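Side-chain contacts in UPF0342 protein yheA (Bacillus subtilis, PDB 2OEE), which is of unknown function but belongs to the UPF0342 family, related by sequence to the YlbF/YmcA regulators of competence: residues 14-19 and 94-99; 39-44 and 81-86; 75-80 and 85-90. All blocks are in the same frame, centred on the assembly; numbering follows the deposited sequence.

Interaction 1. Residues 14-19 and 94-99; sequences NALRGS and SMLIGE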
loop_
_atom_site.group_PDB
_atom_site.type_symbol
_atom_site.label_atom_id
_atom_site.label_comp_id
_atom_site.label_asym_id
_atom_site.label_seq_id
_atom_site.Cartn_x
_atom_site.Cartn_y
_atom_site.Cartn_z
ATOM N N ASN A 14 3.230 15.711 -2.068
ATOM C CA ASN A 14 3.099 16.962 -2.811
ATOM C C ASN A 14 2.846 16.712 -4.289
ATOM O O ASN A 14 2.010 17.388 -4.887
ATOM C CB ASN A 14 4.324 17.862 -2.654
ATOM C CG ASN A 14 4.308 18.678 -1.364
ATOM O OD1 ASN A 14 5.352 19.174 -0.926
ATOM N ND2 ASN A 14 3.141 18.841 -0.771
ATOM N N ALA A 15 3.565 15.756 -4.869
ATOM C CA ALA A 15 3.355 15.380 -6.269
ATOM C C ALA A 15 1.908 14.934 -6.500
ATOM O O ALA A 15 1.271 15.348 -7.479
ATOM C CB ALA A 15 4.324 14.267 -6.675
ATOM N N LEU A 16 1.399 14.096 -5.605
ATOM C CA LEU A 16 0.001 13.655 -5.682
ATOM C C LEU A 16 -0.980 14.817 -5.516
ATOM O O LEU A 16 -1.919 14.980 -6.330
ATOM C CB LEU A 16 -0.297 12.568 -4.662
ATOM C CG LEU A 16 -1.709 11.974 -4.779
ATOM C CD1 LEU A 16 -1.935 11.328 -6.175
ATOM C CD2 LEU A 16 -1.945 10.959 -3.661
ATOM N N ARG A 17 -0.764 15.629 -4.491
ATOM C CA ARG A 17 -1.609 16.833 -4.270
ATOM C C ARG A 17 -1.714 17.737 -5.493
ATOM O O ARG A 17 -2.771 18.306 -5.756
ATOM C CB ARG A 17 -1.107 17.668 -3.093
ATOM C CG ARG A 17 -1.475 17.102 -1.749
ATOM C CD ARG A 17 -0.957 17.993 -0.612
ATOM N NE ARG A 17 -1.146 17.323 0.659
ATOM C CZ ARG A 17 -2.283 17.326 1.343
ATOM N NH1 ARG A 17 -3.346 17.999 0.888
ATOM N NH2 ARG A 17 -2.361 16.661 2.478
ATOM N N GLY A 18 -0.606 17.876 -6.216
ATOM C CA GLY A 18 -0.518 18.779 -7.342
ATOM C C GLY A 18 -0.850 18.141 -8.670
ATOM O O GLY A 18 -0.794 18.821 -9.696
ATOM N N SER A 19 -1.181 16.849 -8.676
ATOM C CA SER A 19 -1.389 16.147 -9.923
ATOM C C SER A 19 -2.767 16.469 -10.539
ATOM O O SER A 19 -3.744 16.753 -9.829
ATOM C CB SER A 19 -1.232 14.638 -9.741
ATOM O OG SER A 19 -2.262 14.120 -8.907
ATOM N N SER A 94 -6.657 4.159 -6.896
ATOM C CA SER A 94 -6.216 2.968 -6.171
ATOM C C SER A 94 -5.110 2.238 -6.957
ATOM O O SER A 94 -4.102 1.814 -6.375
ATOM C CB SER A 94 -7.402 2.047 -5.840
ATOM O OG SER A 94 -6.939 0.878 -5.195
HETATM N N MSE A 95 -5.289 2.117 -8.273
HETATM C CA MSE A 95 -4.297 1.531 -9.184
HETATM C C MSE A 95 -2.974 2.306 -9.152
HETATM O O MSE A 95 -1.891 1.724 -9.174
HETATM C CB MSE A 95 -4.843 1.478 -10.629
HETATM C CG MSE A 95 -5.974 0.443 -10.856
HETATM SE SE MSE A 95 -6.708 0.448 -12.520
HETATM C CE MSE A 95 -5.611 -0.669 -13.394
ATOM N N LEU A 96 -3.070 3.635 -9.129
ATOM C CA LEU A 96 -1.870 4.490 -9.048
ATOM C C LEU A 96 -1.081 4.221 -7.756
ATOM O O LEU A 96 0.146 4.043 -7.786
ATOM C CB LEU A 96 -2.216 5.983 -9.158
ATOM C CG LEU A 96 -1.101 7.031 -8.949
ATOM C CD1 LEU A 96 -0.040 6.903 -9.994
ATOM C CD2 LEU A 96 -1.659 8.454 -8.992
ATOM N N ILE A 97 -1.786 4.169 -6.627
ATOM C CA ILE A 97 -1.145 3.872 -5.351
ATOM C C ILE A 97 -0.502 2.471 -5.404
ATOM O O ILE A 97 0.616 2.264 -4.918
ATOM C CB ILE A 97 -2.131 4.001 -4.158
ATOM C CG1 ILE A 97 -2.645 5.443 -4.044
ATOM C CG2 ILE A 97 -1.463 3.562 -2.836
ATOM C CD1 ILE A 97 -1.564 6.525 -4.006
ATOM N N GLY A 98 -1.225 1.523 -5.987
ATOM C CA GLY A 98 -0.686 0.193 -6.258
ATOM C C GLY A 98 0.612 0.233 -7.062
ATOM O O GLY A 98 1.561 -0.431 -6.684
ATOM N N GLU A 99 0.651 1.010 -8.149
ATOM C CA GLU A 99 1.874 1.185 -8.951
ATOM C C GLU A 99 3.019 1.762 -8.117
ATOM O O GLU A 99 4.153 1.291 -8.176
ATOM C CB GLU A 99 1.630 2.097 -10.161
ATOM C CG GLU A 99 0.830 1.452 -11.277
ATOM C CD GLU A 99 1.375 0.083 -11.645
ATOM O OE1 GLU A 99 2.539 0.006 -12.098
ATOM O OE2 GLU A 99 0.643 -0.914 -11.460
#
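L16 reaches across from the last turn of helix 5-17 to L96 and I97 on helix 81-104, and the whole contact is made by methyl groups. The tighter half is leucine on leucine: CD1 of L16 lies 4.0 Å from CD2 of L96. With CG of L16 anti to its own backbone N (chi1 -175°) and L96 turned the same way, the two side chains run past each other in opposite directions and meet side to side through one methyl each. The looser half is the other fork of L16, where CD2 is 4.5 Å from CD1 of I97. No polar atom crosses between the segments, and the backbones stay well apart, with 9.9 Å from CA of L16 to CA of I97. The second subunit packs on them as well, bringing I104 onto L16, Y6 onto L96 and N101 onto I97. Just past the helix comes S19, partly exposed, the N-cap of helix 20-34, whose OG donates to O of L16 at 2.7 Å; the same carbonyl also accepts from N of S19. A thin, purely apolar contact backed by a neighbouring subunit suggests that the second subunit completes this part of the core.

Interaction 2. Residues 39-44 and 81-86; sequences KRMFEN and EKISQL. With CA (calcium ion), chain C.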
loop_
_atom_site.group_PDB
_atom_site.type_symbol
_atom_site.label_atom_id
_atom_site.label_comp_id
_atom_site.label_asym_id
_atom_site.label_seq_id
_atom_site.Cartn_x
_atom_site.Cartn_y
_atom_site.Cartn_z
ATOM N N LYS A 39 -25.510 12.551 -4.773
ATOM C CA LYS A 39 -24.902 12.554 -3.438
ATOM C C LYS A 39 -25.528 11.465 -2.591
ATOM O O LYS A 39 -24.802 10.634 -2.018
ATOM C CB LYS A 39 -25.064 13.917 -2.753
ATOM C CG LYS A 39 -24.389 14.015 -1.354
ATOM C CD LYS A 39 -24.775 15.353 -0.717
ATOM C CE LYS A 39 -23.849 15.748 0.438
ATOM N NZ LYS A 39 -24.214 14.994 1.623
ATOM N N ARG A 40 -26.867 11.441 -2.529
ATOM C CA ARG A 40 -27.602 10.432 -1.746
ATOM C C ARG A 40 -27.317 8.985 -2.157
ATOM O O ARG A 40 -27.125 8.119 -1.304
ATOM C CB ARG A 40 -29.123 10.694 -1.747
ATOM C CG ARG A 40 -29.909 9.673 -0.923
ATOM C CD ARG A 40 -31.439 9.858 -1.009
ATOM N NE ARG A 40 -31.830 11.256 -0.869
ATOM C CZ ARG A 40 -32.968 11.755 -1.346
ATOM N NH1 ARG A 40 -33.794 10.970 -1.998
ATOM N NH2 ARG A 40 -33.240 13.042 -1.194
HETATM N N MSE A 41 -27.285 8.720 -3.458
HETATM C CA MSE A 41 -26.990 7.386 -3.957
HETATM C C MSE A 41 -25.545 6.966 -3.617
HETATM O O MSE A 41 -25.312 5.837 -3.189
HETATM C CB MSE A 41 -27.207 7.336 -5.479
HETATM C CG MSE A 41 -28.664 7.545 -5.890
HETATM SE SE MSE A 41 -28.819 7.903 -7.824
HETATM C CE MSE A 41 -28.178 6.216 -8.483
ATOM N N PHE A 42 -24.601 7.872 -3.837
ATOM C CA PHE A 42 -23.177 7.585 -3.589
ATOM C C PHE A 42 -22.941 7.364 -2.081
ATOM O O PHE A 42 -22.230 6.437 -1.681
ATOM C CB PHE A 42 -22.304 8.720 -4.123
ATOM C CG PHE A 42 -20.797 8.473 -3.981
ATOM C CD1 PHE A 42 -20.168 7.473 -4.713
ATOM C CD2 PHE A 42 -20.033 9.273 -3.140
ATOM C CE1 PHE A 42 -18.773 7.250 -4.597
ATOM C CE2 PHE A 42 -18.634 9.072 -3.019
ATOM C CZ PHE A 42 -18.014 8.056 -3.752
ATOM N N GLU A 43 -23.576 8.191 -1.257
ATOM C CA GLU A 43 -23.475 8.047 0.204
ATOM C C GLU A 43 -24.069 6.741 0.731
ATOM O O GLU A 43 -23.457 6.087 1.569
ATOM C CB GLU A 43 -24.052 9.265 0.924
ATOM C CG GLU A 43 -23.125 10.462 0.842
ATOM C CD GLU A 43 -23.674 11.699 1.521
ATOM O OE1 GLU A 43 -24.856 11.698 1.925
ATOM O OE2 GLU A 43 -22.926 12.690 1.619
ATOM N N ASN A 44 -25.240 6.350 0.232
ATOM C CA ASN A 44 -25.861 5.090 0.646
ATOM C C ASN A 44 -25.027 3.871 0.215
ATOM O O ASN A 44 -24.965 2.857 0.922
ATOM C CB ASN A 44 -27.303 4.998 0.120
ATOM C CG ASN A 44 -27.922 3.618 0.322
ATOM O OD1 ASN A 44 -28.195 2.907 -0.647
ATOM N ND2 ASN A 44 -28.150 3.239 1.579
ATOM N N GLU A 81 -24.316 7.560 -14.703
ATOM C CA GLU A 81 -23.072 7.826 -15.448
ATOM C C GLU A 81 -22.027 8.611 -14.631
ATOM O O GLU A 81 -20.874 8.186 -14.540
ATOM C CB GLU A 81 -23.373 8.501 -16.797
ATOM C CG GLU A 81 -22.110 8.830 -17.650
ATOM C CD GLU A 81 -21.253 7.608 -17.994
ATOM O OE1 GLU A 81 -21.784 6.491 -18.251
ATOM O OE2 GLU A 81 -20.012 7.748 -18.008
ATOM N N LYS A 82 -22.430 9.731 -14.030
ATOM C CA LYS A 82 -21.487 10.598 -13.326
ATOM C C LYS A 82 -20.899 9.895 -12.101
ATOM O O LYS A 82 -19.695 9.991 -11.841
ATOM C CB LYS A 82 -22.173 11.876 -12.864
ATOM C CG LYS A 82 -21.475 13.219 -13.105
ATOM C CD LYS A 82 -20.070 13.192 -13.764
ATOM C CE LYS A 82 -20.298 13.568 -15.241
ATOM N NZ LYS A 82 -19.121 13.995 -16.066
ATOM N N ILE A 83 -21.736 9.230 -11.312
ATOM C CA ILE A 83 -21.218 8.467 -10.164
ATOM C C ILE A 83 -20.242 7.376 -10.628
ATOM O O ILE A 83 -19.237 7.105 -9.958
ATOM C CB ILE A 83 -22.346 7.836 -9.324
ATOM C CG1 ILE A 83 -23.184 8.937 -8.644
ATOM C CG2 ILE A 83 -21.782 6.849 -8.271
ATOM C CD1 ILE A 83 -24.482 8.396 -8.013
ATOM N N SER A 84 -20.539 6.759 -11.771
ATOM C CA SER A 84 -19.669 5.702 -12.305
ATOM C C SER A 84 -18.307 6.268 -12.657
ATOM O O SER A 84 -17.310 5.592 -12.454
ATOM C CB SER A 84 -20.262 5.056 -13.567
ATOM O OG SER A 84 -21.410 4.309 -13.213
ATOM N N GLN A 85 -18.299 7.488 -13.193
ATOM C CA GLN A 85 -17.054 8.224 -13.523
ATOM C C GLN A 85 -16.210 8.509 -12.281
ATOM O O GLN A 85 -14.988 8.351 -12.303
ATOM C CB GLN A 85 -17.364 9.524 -14.269
ATOM C CG GLN A 85 -17.881 9.298 -15.710
ATOM C CD GLN A 85 -18.143 10.571 -16.484
ATOM O OE1 GLN A 85 -17.731 11.671 -16.096
ATOM N NE2 GLN A 85 -18.870 10.437 -17.589
ATOM N N LEU A 86 -16.872 8.943 -11.206
ATOM C CA LEU A 86 -16.213 9.093 -9.907
ATOM C C LEU A 86 -15.630 7.757 -9.391
ATOM O O LEU A 86 -14.469 7.712 -8.960
ATOM C CB LEU A 86 -17.180 9.729 -8.875
ATOM C CG LEU A 86 -16.728 9.734 -7.403
ATOM C CD1 LEU A 86 -15.382 10.504 -7.227
ATOM C CD2 LEU A 86 -17.832 10.310 -6.512
HETATM CA CA CA C . -19.711 5.263 -18.318
HETATM O O HOH W 1 -18.513 5.722 -16.172
HETATM O O HOH W 2 -21.129 3.807 -17.136
HETATM O O HOH W 3 -17.907 3.799 -18.488
#
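F42 and L86 meet ring to methyl where helix 36-48 packs on the first turns of helix 81-104. CD2 of L86 stands over one face of the F42 ring, 3.7 Å from its centroid and 16° off the normal, a CH-pi contact shifted slightly toward CZ. CB of F42 already points that way, and with CG anti to the backbone N (chi1 -177°) the ring extends to L86.

I83 is the side chain to follow outward. Its CB points at helix 36-48 and splits into two arms. CG2 goes to the phenylalanine, 4.0 Å from CD1 of F42, approaching the ring obliquely. The longer arm, through CG1, is extended and carries CD1 to CB of M41, a selenomethionine, at 3.9 Å. One isoleucine thus bridges two successive residues of the facing helix. The axes of 39-44 and 81-86 approach to 10.6 Å and cross at -45°. L25 and V32 of helix 20-34 also pack on L86, while V77 of helix 70-78 touches I83.

E81 binds the calcium ion through both carboxylate oxygens, with three waters as further ligands, and its OE2 also accepts from NE2 of Q85 at 3.0 Å through the anti lone pair. Within helix 36-48, K39, whose CB points away from 81-86, forms a salt bridge from NZ to E43 OE2 at 2.6 Å. Between these segments no polar bond crosses; the calcium site sits on E81 and the salt bridge within 39-44, so hydrocarbon joins the two.

Interaction 3. Residues 75-80 and 85-90; sequences ALVQQH and QLMEAE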
loop_
_atom_site.group_PDB
_atom_site.type_symbol
_atom_site.label_atom_id
_atom_site.label_comp_id
_atom_site.label_asym_id
_atom_site.label_seq_id
_atom_site.Cartn_x
_atom_site.Cartn_y
_atom_site.Cartn_z
ATOM N N ALA A 75 -25.159 -2.015 -8.091
ATOM C CA ALA A 75 -25.950 -1.873 -9.325
ATOM C C ALA A 75 -26.688 -0.549 -9.415
ATOM O O ALA A 75 -26.700 0.076 -10.476
ATOM C CB ALA A 75 -26.928 -3.040 -9.487
ATOM N N LEU A 76 -27.326 -0.134 -8.323
ATOM C CA LEU A 76 -27.895 1.209 -8.218
ATOM C C LEU A 76 -26.908 2.229 -8.776
ATOM O O LEU A 76 -27.204 2.907 -9.766
ATOM C CB LEU A 76 -28.270 1.550 -6.754
ATOM C CG LEU A 76 -28.685 2.970 -6.283
ATOM C CD1 LEU A 76 -29.779 3.627 -7.143
ATOM C CD2 LEU A 76 -29.110 2.964 -4.793
ATOM N N VAL A 77 -25.726 2.309 -8.174
ATOM C CA VAL A 77 -24.806 3.401 -8.480
ATOM C C VAL A 77 -24.117 3.291 -9.828
ATOM O O VAL A 77 -23.858 4.303 -10.465
ATOM C CB VAL A 77 -23.753 3.636 -7.367
ATOM C CG1 VAL A 77 -24.413 4.232 -6.164
ATOM C CG2 VAL A 77 -23.016 2.338 -7.002
ATOM N N GLN A 78 -23.822 2.075 -10.268
ATOM C CA GLN A 78 -23.190 1.902 -11.574
ATOM C C GLN A 78 -24.053 2.340 -12.760
ATOM O O GLN A 78 -23.529 2.721 -13.810
ATOM C CB GLN A 78 -22.676 0.474 -11.735
ATOM C CG GLN A 78 -21.438 0.291 -10.901
ATOM C CD GLN A 78 -20.784 -1.045 -11.089
ATOM O OE1 GLN A 78 -21.377 -1.980 -11.650
ATOM N NE2 GLN A 78 -19.544 -1.157 -10.609
ATOM N N GLN A 79 -25.374 2.334 -12.580
ATOM C CA GLN A 79 -26.283 2.802 -13.631
ATOM C C GLN A 79 -26.335 4.326 -13.773
ATOM O O GLN A 79 -26.985 4.831 -14.681
ATOM C CB GLN A 79 -27.701 2.230 -13.452
ATOM C CG GLN A 79 -28.553 2.974 -12.432
ATOM C CD GLN A 79 -30.061 2.909 -12.721
ATOM O OE1 GLN A 79 -30.511 2.480 -13.806
ATOM N NE2 GLN A 79 -30.841 3.355 -11.756
ATOM N N HIS A 80 -25.676 5.053 -12.863
ATOM C CA HIS A 80 -25.620 6.502 -12.931
ATOM C C HIS A 80 -24.282 6.906 -13.550
ATOM O O HIS A 80 -23.237 6.606 -12.970
ATOM C CB HIS A 80 -25.725 7.093 -11.521
ATOM C CG HIS A 80 -25.885 8.580 -11.498
ATOM N ND1 HIS A 80 -24.814 9.442 -11.560
ATOM C CD2 HIS A 80 -26.992 9.362 -11.382
ATOM C CE1 HIS A 80 -25.245 10.688 -11.502
ATOM N NE2 HIS A 80 -26.564 10.670 -11.415
ATOM N N GLN A 85 -18.299 7.488 -13.193
ATOM C CA GLN A 85 -17.054 8.224 -13.523
ATOM C C GLN A 85 -16.210 8.509 -12.281
ATOM O O GLN A 85 -14.988 8.351 -12.303
ATOM C CB GLN A 85 -17.364 9.524 -14.269
ATOM C CG GLN A 85 -17.881 9.298 -15.710
ATOM C CD GLN A 85 -18.143 10.571 -16.484
ATOM O OE1 GLN A 85 -17.731 11.671 -16.096
ATOM N NE2 GLN A 85 -18.870 10.437 -17.589
ATOM N N LEU A 86 -16.872 8.943 -11.206
ATOM C CA LEU A 86 -16.213 9.093 -9.907
ATOM C C LEU A 86 -15.630 7.757 -9.391
ATOM O O LEU A 86 -14.469 7.712 -8.960
ATOM C CB LEU A 86 -17.180 9.729 -8.875
ATOM C CG LEU A 86 -16.728 9.734 -7.403
ATOM C CD1 LEU A 86 -15.382 10.504 -7.227
ATOM C CD2 LEU A 86 -17.832 10.310 -6.512
HETATM N N MSE A 87 -16.419 6.688 -9.445
HETATM C CA MSE A 87 -15.983 5.364 -9.007
HETATM C C MSE A 87 -14.826 4.850 -9.860
HETATM O O MSE A 87 -13.880 4.253 -9.332
HETATM C CB MSE A 87 -17.150 4.360 -8.976
HETATM C CG MSE A 87 -18.174 4.667 -7.838
HETATM SE SE MSE A 87 -19.592 3.525 -7.810
HETATM C CE MSE A 87 -18.806 1.952 -7.445
ATOM N N GLU A 88 -14.889 5.119 -11.163
ATOM C CA GLU A 88 -13.772 4.790 -12.052
ATOM C C GLU A 88 -12.512 5.583 -11.684
ATOM O O GLU A 88 -11.415 5.002 -11.626
ATOM C CB GLU A 88 -14.171 5.000 -13.512
ATOM C CG GLU A 88 -15.090 3.882 -14.067
ATOM C CD GLU A 88 -15.799 4.237 -15.391
ATOM O OE1 GLU A 88 -15.946 5.429 -15.730
ATOM O OE2 GLU A 88 -16.247 3.306 -16.091
ATOM N N ALA A 89 -12.655 6.894 -11.456
ATOM C CA ALA A 89 -11.526 7.720 -10.980
ATOM C C ALA A 89 -10.960 7.243 -9.640
ATOM O O ALA A 89 -9.730 7.245 -9.464
ATOM C CB ALA A 89 -11.889 9.205 -10.924
ATOM N N GLU A 90 -11.826 6.834 -8.705
ATOM C CA GLU A 90 -11.376 6.176 -7.461
ATOM C C GLU A 90 -10.531 4.926 -7.707
ATOM O O GLU A 90 -9.480 4.774 -7.093
ATOM C CB GLU A 90 -12.551 5.757 -6.563
ATOM C CG GLU A 90 -13.402 6.915 -6.049
ATOM C CD GLU A 90 -14.456 6.429 -5.071
ATOM O OE1 GLU A 90 -15.001 5.326 -5.284
ATOM O OE2 GLU A 90 -14.701 7.131 -4.078
#
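M87, a selenomethionine whose CB points toward 75-80, crosses V77 at about a right angle. The selenium does the touching: SE of M87 sits 3.7 Å from CG2 of V77 and 4.2 Å from its CB, an apolar contact against the branch of the valine. Chi2 of M87 is extended (178°), carrying SE well out from helix 81-104, and the bend at chi3 (64°) then turns CE aside. That methyl passes near Q78, whose amide NE2 is 4.5 Å away, a loose approach on the more exposed flank of the contact.

The two segments belong to two successive helices joined by a tight turn, with a change of direction between them: between helix 70-78 and helix 81-104 the chain turns near Q79 and H80. H80 is the N-cap of the second helix, with its ring atom ND1 accepting from the backbone N of I83, while the carbonyl of H80 receives OG of S84. N of H80 bonds O of V77 at 3.1 Å, whereas the bonds from N of Q79 are weak. M87 lies less than two turns into helix 81-104 when it meets V77.

F45 of helix 36-48 packs against both V77 and M87, adding an aromatic ring to the valine-selenium contact. Farther along the same segment, OE2 of E90 is hydrogen-bonded to the hydroxyl of Y112 from the second subunit.

Overall arrangement
From the N terminus, helix 5-17 supplies the first half of interaction 1, whose partner comes 75 residues later on helix 81-104, closing the longest loop. Helix 36-48 opens interaction 2, closed by the start of helix 81-104 after a span that includes the unmodelled residues 51-68. Helix 70-78 then opens interaction 3, which starts inside the loop of interaction 2 and closes on the same stretch of helix, at 85-90; both lie within the span of interaction 1. Interactions 2 and 3 overlap at Q85 and L86, with centres about 6 Å apart, and draw helices 36-48, 70-78 and 81-104 together. Interaction 1 lies on the opposite side of the chain's centre. Helix 81-104 is common to all three.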